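Local structure of endosialidase (Enterobacteria phage phi92, 4HIZ) at residues T77-N83 with D511-L517; N469-G475 with Y486-E491; A103-H107 with K504-Y508. The protein cleaves alpha2,8- and alpha2,9-linked polymers of sialic acid at internal positions, working as a trimeric phage endosialidase. All blocks are in the same frame, centred on the assembly; numbering follows the deposited sequence.

Read from the N terminus, residues 77-83 open contact 1 and residues 103-107 open contact 3. About 360 residues on come 469-475 and 486-491, which pair with each other as contact 2; then 504-508 returns to 103-107, and 511-517 to 77-83. The three loops therefore lie one within another and none cross: contact 2 closes a short hairpin, contact 3 a loop of nearly 400 residues around it, and contact 1 the outermost. Strand 71-75 pairs with strand 516-523, which lies beside 483-490 and then 473-480, so the start and finish of the propeller chain meet in one sheet. Asp516 links contacts 1 and 2 through Gly490; Tyr82 links contacts 1 and 3 through Gly104 and His107.

Contact 1: T77-N83 with D511-L517; sequences TDTPFYN and DGHPADL. With CA (calcium ion), chain B; NA (sodium ion), chain C.
Three donors converge on Asp516 OD1, a buried carboxylate oxygen. The hydroxyl of Thr77 donates through OG1 to the anti lone pair of Asp516 OD1 at 2.7 Å. Asn83 ND2 reaches Asp516 OD1 at 2.9 Å from above the carboxylate plane, the amide and carboxylate planes being turned 49° apart. The backbone contributes the longest of the three, Thr79 N to Asp516 OD1 at 3.3 Å. Thr77 OG1 sits between its own backbone N and carbonyl carbon (chi1 67°), where it also accepts from Leu517 N at 2.9 Å. The amide of Asn83 has a second partner in its plane, Thr79 OG1, which in turn accepts from Phe81 N to form an ST turn.

The other oxygen, Asp516 OD2, binds the calcium ion at 2.7 Å. The carbonyl oxygens of Thr79, Phe81, His513 and Ala515 complete the protein ligands, two from each segment. The ion thus ties an early loop of the beta-propeller domain to the loop leading into strand 516-523, and its positive charge probably offsets the closeness of Phe81 O and Ala515 O. Asp78 hydrogen-bonds to Tyr536 and forms a salt bridge with Arg542, both of the second subunit; Arg542 also makes a weak hydrogen bond to Asp516 OD2.

Beyond the calcium, His513 N donates to Pro80 O at 2.9 Å, nearly straight. Ala515 CB stands over the Tyr82 ring, 3.6 Å from its centroid and 10° off the normal, a CH-pi contact. The side chains of His513 and Tyr82 cross at about a right angle, His513 CB lying against Tyr82 CD2. His513 NE2 is hydrogen-bonded to Lys505 O, and Tyr82 OH to His107 NE2.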
# COMPACT_ATOMS: atom_id res chain seq x y z
N THR A 77 -11.25 -6.39 4.58
CA THR A 77 -10.86 -6.12 3.20
C THR A 77 -10.98 -4.64 2.92
O THR A 77 -11.76 -3.92 3.58
CB THR A 77 -11.71 -6.88 2.10
OG1 THR A 77 -13.07 -6.42 2.08
CG2 THR A 77 -11.71 -8.35 2.38
N ASP A 78 -10.18 -4.19 1.96
CA ASP A 78 -10.30 -2.79 1.53
C ASP A 78 -9.82 -2.69 0.11
O ASP A 78 -8.75 -2.15 -0.17
CB ASP A 78 -9.52 -1.88 2.49
CG ASP A 78 -9.77 -0.40 2.22
OD1 ASP A 78 -10.75 -0.04 1.50
OD2 ASP A 78 -8.99 0.40 2.80
N THR A 79 -10.66 -3.16 -0.82
CA THR A 79 -10.32 -3.10 -2.24
C THR A 79 -11.52 -2.52 -2.99
O THR A 79 -12.64 -2.48 -2.44
CB THR A 79 -9.92 -4.51 -2.83
OG1 THR A 79 -11.01 -5.02 -3.61
CG2 THR A 79 -9.53 -5.53 -1.74
N PRO A 80 -11.29 -2.06 -4.23
CA PRO A 80 -12.41 -1.37 -4.91
C PRO A 80 -13.35 -2.34 -5.60
O PRO A 80 -14.36 -1.91 -6.18
CB PRO A 80 -11.70 -0.50 -5.96
CG PRO A 80 -10.45 -1.29 -6.28
CD PRO A 80 -10.04 -2.00 -5.00
N PHE A 81 -13.05 -3.63 -5.52
CA PHE A 81 -14.05 -4.59 -6.00
C PHE A 81 -15.25 -4.60 -5.08
O PHE A 81 -15.21 -4.10 -3.94
CB PHE A 81 -13.44 -6.01 -6.06
CG PHE A 81 -12.51 -6.20 -7.23
CD1 PHE A 81 -12.98 -6.57 -8.48
CD2 PHE A 81 -11.14 -5.99 -7.08
CE1 PHE A 81 -12.09 -6.76 -9.58
CE2 PHE A 81 -10.25 -6.17 -8.15
CZ PHE A 81 -10.73 -6.56 -9.41
N TYR A 82 -16.34 -5.17 -5.59
CA TYR A 82 -17.51 -5.42 -4.76
C TYR A 82 -17.20 -6.73 -4.02
O TYR A 82 -17.33 -7.83 -4.58
CB TYR A 82 -18.78 -5.54 -5.66
CG TYR A 82 -20.07 -5.39 -4.88
CD1 TYR A 82 -20.54 -6.42 -4.05
CD2 TYR A 82 -20.83 -4.21 -4.98
CE1 TYR A 82 -21.73 -6.26 -3.32
CE2 TYR A 82 -22.00 -4.04 -4.25
CZ TYR A 82 -22.45 -5.06 -3.42
OH TYR A 82 -23.61 -4.86 -2.71
N ASN A 83 -16.73 -6.60 -2.78
CA ASN A 83 -16.26 -7.75 -1.99
C ASN A 83 -17.35 -8.09 -1.01
O ASN A 83 -17.61 -7.32 -0.07
CB ASN A 83 -14.99 -7.36 -1.22
CG ASN A 83 -13.87 -6.97 -2.15
OD1 ASN A 83 -13.60 -7.69 -3.12
ND2 ASN A 83 -13.21 -5.83 -1.87
N ASP A 511 -14.05 5.69 -6.49
CA ASP A 511 -13.81 4.87 -5.29
C ASP A 511 -14.21 3.41 -5.45
O ASP A 511 -14.31 2.66 -4.45
CB ASP A 511 -14.56 5.48 -4.10
CG ASP A 511 -14.13 6.95 -3.88
OD1 ASP A 511 -12.92 7.16 -3.59
OD2 ASP A 511 -14.98 7.86 -4.05
N GLY A 512 -14.48 3.00 -6.68
CA GLY A 512 -14.98 1.64 -6.89
C GLY A 512 -16.21 1.37 -6.04
O GLY A 512 -17.06 2.26 -5.85
N HIS A 513 -16.34 0.13 -5.56
CA HIS A 513 -17.52 -0.32 -4.82
C HIS A 513 -17.29 -0.33 -3.33
O HIS A 513 -16.20 -0.77 -2.86
CB HIS A 513 -17.86 -1.74 -5.32
CG HIS A 513 -18.14 -1.75 -6.78
ND1 HIS A 513 -19.29 -1.20 -7.32
CD2 HIS A 513 -17.37 -2.13 -7.83
CE1 HIS A 513 -19.23 -1.28 -8.64
NE2 HIS A 513 -18.08 -1.85 -8.98
N PRO A 514 -18.31 0.09 -2.56
CA PRO A 514 -18.10 0.30 -1.11
C PRO A 514 -18.25 -0.99 -0.32
O PRO A 514 -18.03 -0.96 0.90
CB PRO A 514 -19.25 1.26 -0.72
CG PRO A 514 -20.34 0.98 -1.74
CD PRO A 514 -19.57 0.69 -3.04
N ALA A 515 -18.65 -2.09 -0.96
CA ALA A 515 -18.78 -3.35 -0.23
C ALA A 515 -17.43 -3.96 0.15
O ALA A 515 -16.58 -4.17 -0.72
CB ALA A 515 -19.56 -4.36 -1.10
N ASP A 516 -17.24 -4.22 1.44
CA ASP A 516 -16.02 -4.84 1.98
C ASP A 516 -16.40 -5.68 3.21
O ASP A 516 -17.54 -5.65 3.66
CB ASP A 516 -14.95 -3.77 2.34
CG ASP A 516 -14.15 -3.36 1.12
OD1 ASP A 516 -13.41 -4.21 0.56
OD2 ASP A 516 -14.30 -2.20 0.67
N LEU A 517 -15.44 -6.43 3.75
CA LEU A 517 -15.73 -7.37 4.84
C LEU A 517 -15.21 -6.88 6.18
O LEU A 517 -14.21 -6.15 6.24
CB LEU A 517 -15.10 -8.76 4.54
CG LEU A 517 -15.48 -9.33 3.19
CD1 LEU A 517 -14.76 -10.68 3.02
CD2 LEU A 517 -17.01 -9.55 3.08
CA CA B . -14.96 -2.62 -1.89
NA NA C . -11.47 9.25 -4.56
O HOH W 1 -19.42 -6.80 1.80
O HOH W 2 -10.13 11.12 -2.68
O HOH W 3 -12.98 10.30 -6.37

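Contact 2: N469-G475 with Y486-E491; sequences NSACGVG and YIFGGE
Gly473 and Gly489 form an antiparallel hydrogen-bonded pair, with strands 473-475 and 486-490 running at 144° to each other. Gly489 N donates to Gly473 O at 2.8 Å in the carbonyl plane, whereas Gly473 N meets Gly489 O at 2.9 Å from above the carbonyl plane of Gly489. This is the open end of the hairpin 473-480/483-490, in a four-stranded sheet of the propeller.

Glycines let the backbones come this close: Gly489 CA lies 3.4 Å from Ala471 O in a CA-H...O contact, and Gly473, at positive phi, places its CA at the edge of the Phe488 ring, near its plane. Phe488 CB rests against Gly473 O at 3.5 Å. Turned back over its own backbone (chi1 67°), the ring of Phe488 puts CD1 over one face of the Tyr486 ring, displaced toward its rim. Tyr486 OH shares water 6 with Gly475 N and also hydrogen-bonds to Thr413.

At the other end Glu491, its chain extended beyond CG, reaches past Cys472 SG to accept from Ala471 N at OE2, 2.8 Å away, on the anti side and tilted 28° from the carboxylate plane. Water 5 lies 2.6 Å from Glu491 OE2 and also meets Asn469 O. Gln464 N donates to OE1, so each carboxylate oxygen takes a backbone N-H, an environment that would favour a negatively charged Glu491 as the acceptor joining two loops.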
# COMPACT_ATOMS: atom_id res chain seq x y z
N ASN A 469 -29.30 -2.53 -3.92
CA ASN A 469 -28.71 -3.73 -3.34
C ASN A 469 -27.83 -3.36 -2.14
O ASN A 469 -27.18 -2.31 -2.13
CB ASN A 469 -27.80 -4.45 -4.33
CG ASN A 469 -28.43 -4.64 -5.66
OD1 ASN A 469 -28.15 -3.89 -6.62
ND2 ASN A 469 -29.31 -5.62 -5.75
N SER A 470 -27.80 -4.24 -1.16
CA SER A 470 -26.95 -4.08 0.02
C SER A 470 -26.06 -5.28 0.24
O SER A 470 -26.50 -6.43 0.14
CB SER A 470 -27.83 -3.87 1.26
OG SER A 470 -27.02 -3.76 2.43
N ALA A 471 -24.79 -5.01 0.57
CA ALA A 471 -23.85 -6.08 0.92
C ALA A 471 -23.81 -6.35 2.42
O ALA A 471 -23.04 -7.21 2.89
CB ALA A 471 -22.48 -5.73 0.41
N CYS A 472 -24.61 -5.62 3.20
CA CYS A 472 -24.49 -5.71 4.66
C CYS A 472 -24.96 -7.07 5.14
O CYS A 472 -26.00 -7.54 4.73
CB CYS A 472 -25.29 -4.58 5.36
SG CYS A 472 -24.59 -2.96 5.01
N GLY A 473 -24.16 -7.71 5.98
CA GLY A 473 -24.48 -9.04 6.48
C GLY A 473 -23.96 -10.13 5.57
O GLY A 473 -22.73 -10.20 5.29
N VAL A 474 -24.90 -11.01 5.15
CA VAL A 474 -24.60 -12.16 4.29
C VAL A 474 -23.27 -12.83 4.73
O VAL A 474 -22.37 -13.06 3.92
CB VAL A 474 -24.64 -11.82 2.76
CG1 VAL A 474 -26.13 -11.56 2.32
CG2 VAL A 474 -23.73 -10.63 2.34
N GLY A 475 -23.22 -13.15 6.02
CA GLY A 475 -21.95 -13.49 6.69
C GLY A 475 -21.83 -14.95 7.09
O GLY A 475 -22.54 -15.84 6.62
N TYR A 486 -17.61 -13.49 13.73
CA TYR A 486 -18.70 -13.31 12.76
C TYR A 486 -18.11 -12.44 11.67
O TYR A 486 -17.74 -11.28 11.93
CB TYR A 486 -19.90 -12.63 13.43
CG TYR A 486 -21.01 -12.14 12.48
CD1 TYR A 486 -21.52 -12.96 11.48
CD2 TYR A 486 -21.55 -10.85 12.59
CE1 TYR A 486 -22.54 -12.57 10.66
CE2 TYR A 486 -22.59 -10.42 11.77
CZ TYR A 486 -23.07 -11.29 10.79
OH TYR A 486 -24.09 -10.88 9.96
N ILE A 487 -18.00 -12.98 10.47
CA ILE A 487 -17.27 -12.30 9.40
C ILE A 487 -18.29 -12.04 8.32
O ILE A 487 -18.97 -12.96 7.82
CB ILE A 487 -16.11 -13.17 8.87
CG1 ILE A 487 -15.24 -13.61 10.06
CG2 ILE A 487 -15.26 -12.40 7.81
CD1 ILE A 487 -13.96 -14.37 9.65
N PHE A 488 -18.43 -10.78 7.95
CA PHE A 488 -19.66 -10.37 7.24
C PHE A 488 -19.45 -9.05 6.52
O PHE A 488 -18.40 -8.42 6.65
CB PHE A 488 -20.83 -10.26 8.22
CG PHE A 488 -20.69 -9.13 9.22
CD1 PHE A 488 -19.76 -9.20 10.25
CD2 PHE A 488 -21.50 -7.99 9.13
CE1 PHE A 488 -19.61 -8.17 11.18
CE2 PHE A 488 -21.37 -6.96 10.05
CZ PHE A 488 -20.43 -7.05 11.09
N GLY A 489 -20.48 -8.61 5.78
CA GLY A 489 -20.34 -7.41 4.94
C GLY A 489 -20.83 -6.11 5.55
O GLY A 489 -21.73 -6.09 6.39
N GLY A 490 -20.17 -5.02 5.13
CA GLY A 490 -20.69 -3.67 5.38
C GLY A 490 -20.23 -2.75 4.27
O GLY A 490 -19.30 -3.10 3.53
N GLU A 491 -20.89 -1.58 4.13
CA GLU A 491 -20.48 -0.62 3.10
C GLU A 491 -19.88 0.60 3.75
O GLU A 491 -19.46 0.56 4.92
CB GLU A 491 -21.68 -0.25 2.19
CG GLU A 491 -22.33 -1.59 1.69
CD GLU A 491 -23.48 -1.37 0.70
OE1 GLU A 491 -23.93 -0.21 0.50
OE2 GLU A 491 -23.89 -2.39 0.10
O HOH W 4 -25.77 0.62 -1.33
O HOH W 5 -24.40 -2.32 -2.44
O HOH W 6 -25.09 -12.76 8.18

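Contact 3: A103-H107 with K504-Y508; sequences AGERH and KKLWY
Lys505 CD lies over the middle of one face of the Arg106 guanidinium, 3.7 Å from Arg106 CZ, and this is the dense part of the contact. The two side chains cross at about a right angle, the aliphatic run of the lysine packing on the flat group. Arg106 is held for this by its neighbour: Glu105 OE2 accepts from Arg106 NH2 at 2.8 Å and from Arg106 NE at 3.0 Å, both in the guanidinium plane, a side-on salt bridge to one oxygen. Lys505 CD also touches Glu105 O at 3.6 Å, while Glu105 OE1 comes to the edge of the Trp507 ring, 3.6 Å from Trp507 CZ3, planes 52° apart.

The contact joins the turn after propeller strand 96-104 to the long loop between strands 483-490 and 516-523. Trp507 of this loop stacks on Phe81 and meets the ring of His578 of the second subunit.

Toward solvent, where Lys504 is exposed and Lys505 and Arg106 partly so, the joint is looser and linked through water. A bend at chi4 (-83°) carries Lys505 NZ to water 7, at 2.8 Å, which donates to Glu105 O; NZ also hydrogen-bonds to Ser498 OG of a glycan pocket, the lysine side chain lying about 6 Å from a bound sialic acid. Water 8 donates to Glu105 OE1 at 2.7 Å and to Lys504 O, and Asn111 hydrogen-bonds to OE1.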
# COMPACT_ATOMS: atom_id res chain seq x y z
N ALA A 103 -15.33 -11.69 -5.00
CA ALA A 103 -14.85 -10.37 -5.40
C ALA A 103 -15.35 -10.12 -6.80
O ALA A 103 -14.90 -10.77 -7.75
CB ALA A 103 -13.30 -10.37 -5.38
N GLY A 104 -16.28 -9.19 -6.95
CA GLY A 104 -16.85 -8.93 -8.27
C GLY A 104 -17.20 -7.46 -8.42
O GLY A 104 -16.42 -6.58 -7.98
N GLU A 105 -18.35 -7.17 -9.01
CA GLU A 105 -18.71 -5.78 -9.26
C GLU A 105 -20.18 -5.48 -8.92
O GLU A 105 -20.58 -4.32 -8.88
CB GLU A 105 -18.45 -5.41 -10.72
CG GLU A 105 -19.48 -6.12 -11.67
CD GLU A 105 -19.18 -5.91 -13.15
OE1 GLU A 105 -17.98 -5.84 -13.51
OE2 GLU A 105 -20.17 -5.82 -13.96
N ARG A 106 -20.99 -6.53 -8.70
CA ARG A 106 -22.43 -6.35 -8.50
C ARG A 106 -23.03 -7.64 -7.95
O ARG A 106 -22.35 -8.64 -7.78
CB ARG A 106 -23.11 -6.03 -9.84
CG ARG A 106 -23.12 -7.24 -10.80
CD ARG A 106 -23.87 -6.91 -12.09
NE ARG A 106 -23.00 -6.16 -13.00
CZ ARG A 106 -23.43 -5.30 -13.91
NH1 ARG A 106 -24.72 -5.04 -14.00
NH2 ARG A 106 -22.58 -4.68 -14.71
N HIS A 107 -24.33 -7.60 -7.67
CA HIS A 107 -25.06 -8.80 -7.27
C HIS A 107 -25.30 -9.64 -8.50
O HIS A 107 -26.38 -9.66 -9.05
CB HIS A 107 -26.37 -8.42 -6.56
CG HIS A 107 -26.15 -7.89 -5.18
ND1 HIS A 107 -26.83 -8.36 -4.08
CD2 HIS A 107 -25.29 -6.94 -4.72
CE1 HIS A 107 -26.38 -7.73 -2.99
NE2 HIS A 107 -25.46 -6.86 -3.36
N LYS A 504 -21.12 1.08 -15.96
CA LYS A 504 -20.33 -0.13 -16.28
C LYS A 504 -19.74 -0.84 -15.04
O LYS A 504 -19.28 -1.97 -15.16
CB LYS A 504 -19.20 0.18 -17.26
CG LYS A 504 -19.63 0.52 -18.68
CD LYS A 504 -18.42 0.80 -19.58
CE LYS A 504 -18.83 1.42 -20.90
NZ LYS A 504 -17.70 1.44 -21.87
N LYS A 505 -19.81 -0.18 -13.88
CA LYS A 505 -19.38 -0.74 -12.60
C LYS A 505 -17.88 -1.04 -12.53
O LYS A 505 -17.44 -1.97 -11.83
CB LYS A 505 -20.20 -2.00 -12.24
CG LYS A 505 -21.69 -1.60 -12.01
CD LYS A 505 -22.51 -2.74 -11.46
CE LYS A 505 -23.98 -2.31 -11.23
NZ LYS A 505 -24.20 -1.59 -9.92
N LEU A 506 -17.09 -0.24 -13.24
CA LEU A 506 -15.64 -0.41 -13.19
C LEU A 506 -15.09 -0.14 -11.79
O LEU A 506 -15.24 0.95 -11.25
CB LEU A 506 -14.94 0.54 -14.18
CG LEU A 506 -15.42 0.47 -15.64
CD1 LEU A 506 -14.69 1.56 -16.46
CD2 LEU A 506 -15.11 -0.91 -16.21
N TRP A 507 -14.40 -1.12 -11.22
CA TRP A 507 -13.89 -0.98 -9.86
C TRP A 507 -12.81 0.09 -9.78
O TRP A 507 -12.65 0.69 -8.73
CB TRP A 507 -13.37 -2.35 -9.33
CG TRP A 507 -12.58 -3.10 -10.36
CD1 TRP A 507 -11.24 -2.97 -10.64
CD2 TRP A 507 -13.08 -4.09 -11.26
NE1 TRP A 507 -10.88 -3.84 -11.67
CE2 TRP A 507 -12.00 -4.52 -12.06
CE3 TRP A 507 -14.35 -4.63 -11.47
CZ2 TRP A 507 -12.14 -5.49 -13.05
CZ3 TRP A 507 -14.50 -5.61 -12.45
CH2 TRP A 507 -13.40 -6.03 -13.23
N TYR A 508 -12.10 0.32 -10.87
CA TYR A 508 -10.95 1.21 -10.80
C TYR A 508 -11.31 2.66 -11.04
O TYR A 508 -10.44 3.53 -10.97
CB TYR A 508 -9.87 0.75 -11.78
CG TYR A 508 -10.36 0.56 -13.23
CD1 TYR A 508 -10.52 1.64 -14.09
CD2 TYR A 508 -10.55 -0.72 -13.74
CE1 TYR A 508 -10.92 1.44 -15.42
CE2 TYR A 508 -10.95 -0.91 -15.06
CZ TYR A 508 -11.11 0.17 -15.89
OH TYR A 508 -11.48 0.00 -17.21
O HOH W 7 -22.94 -3.05 -7.84
O HOH W 8 -17.09 -3.71 -14.88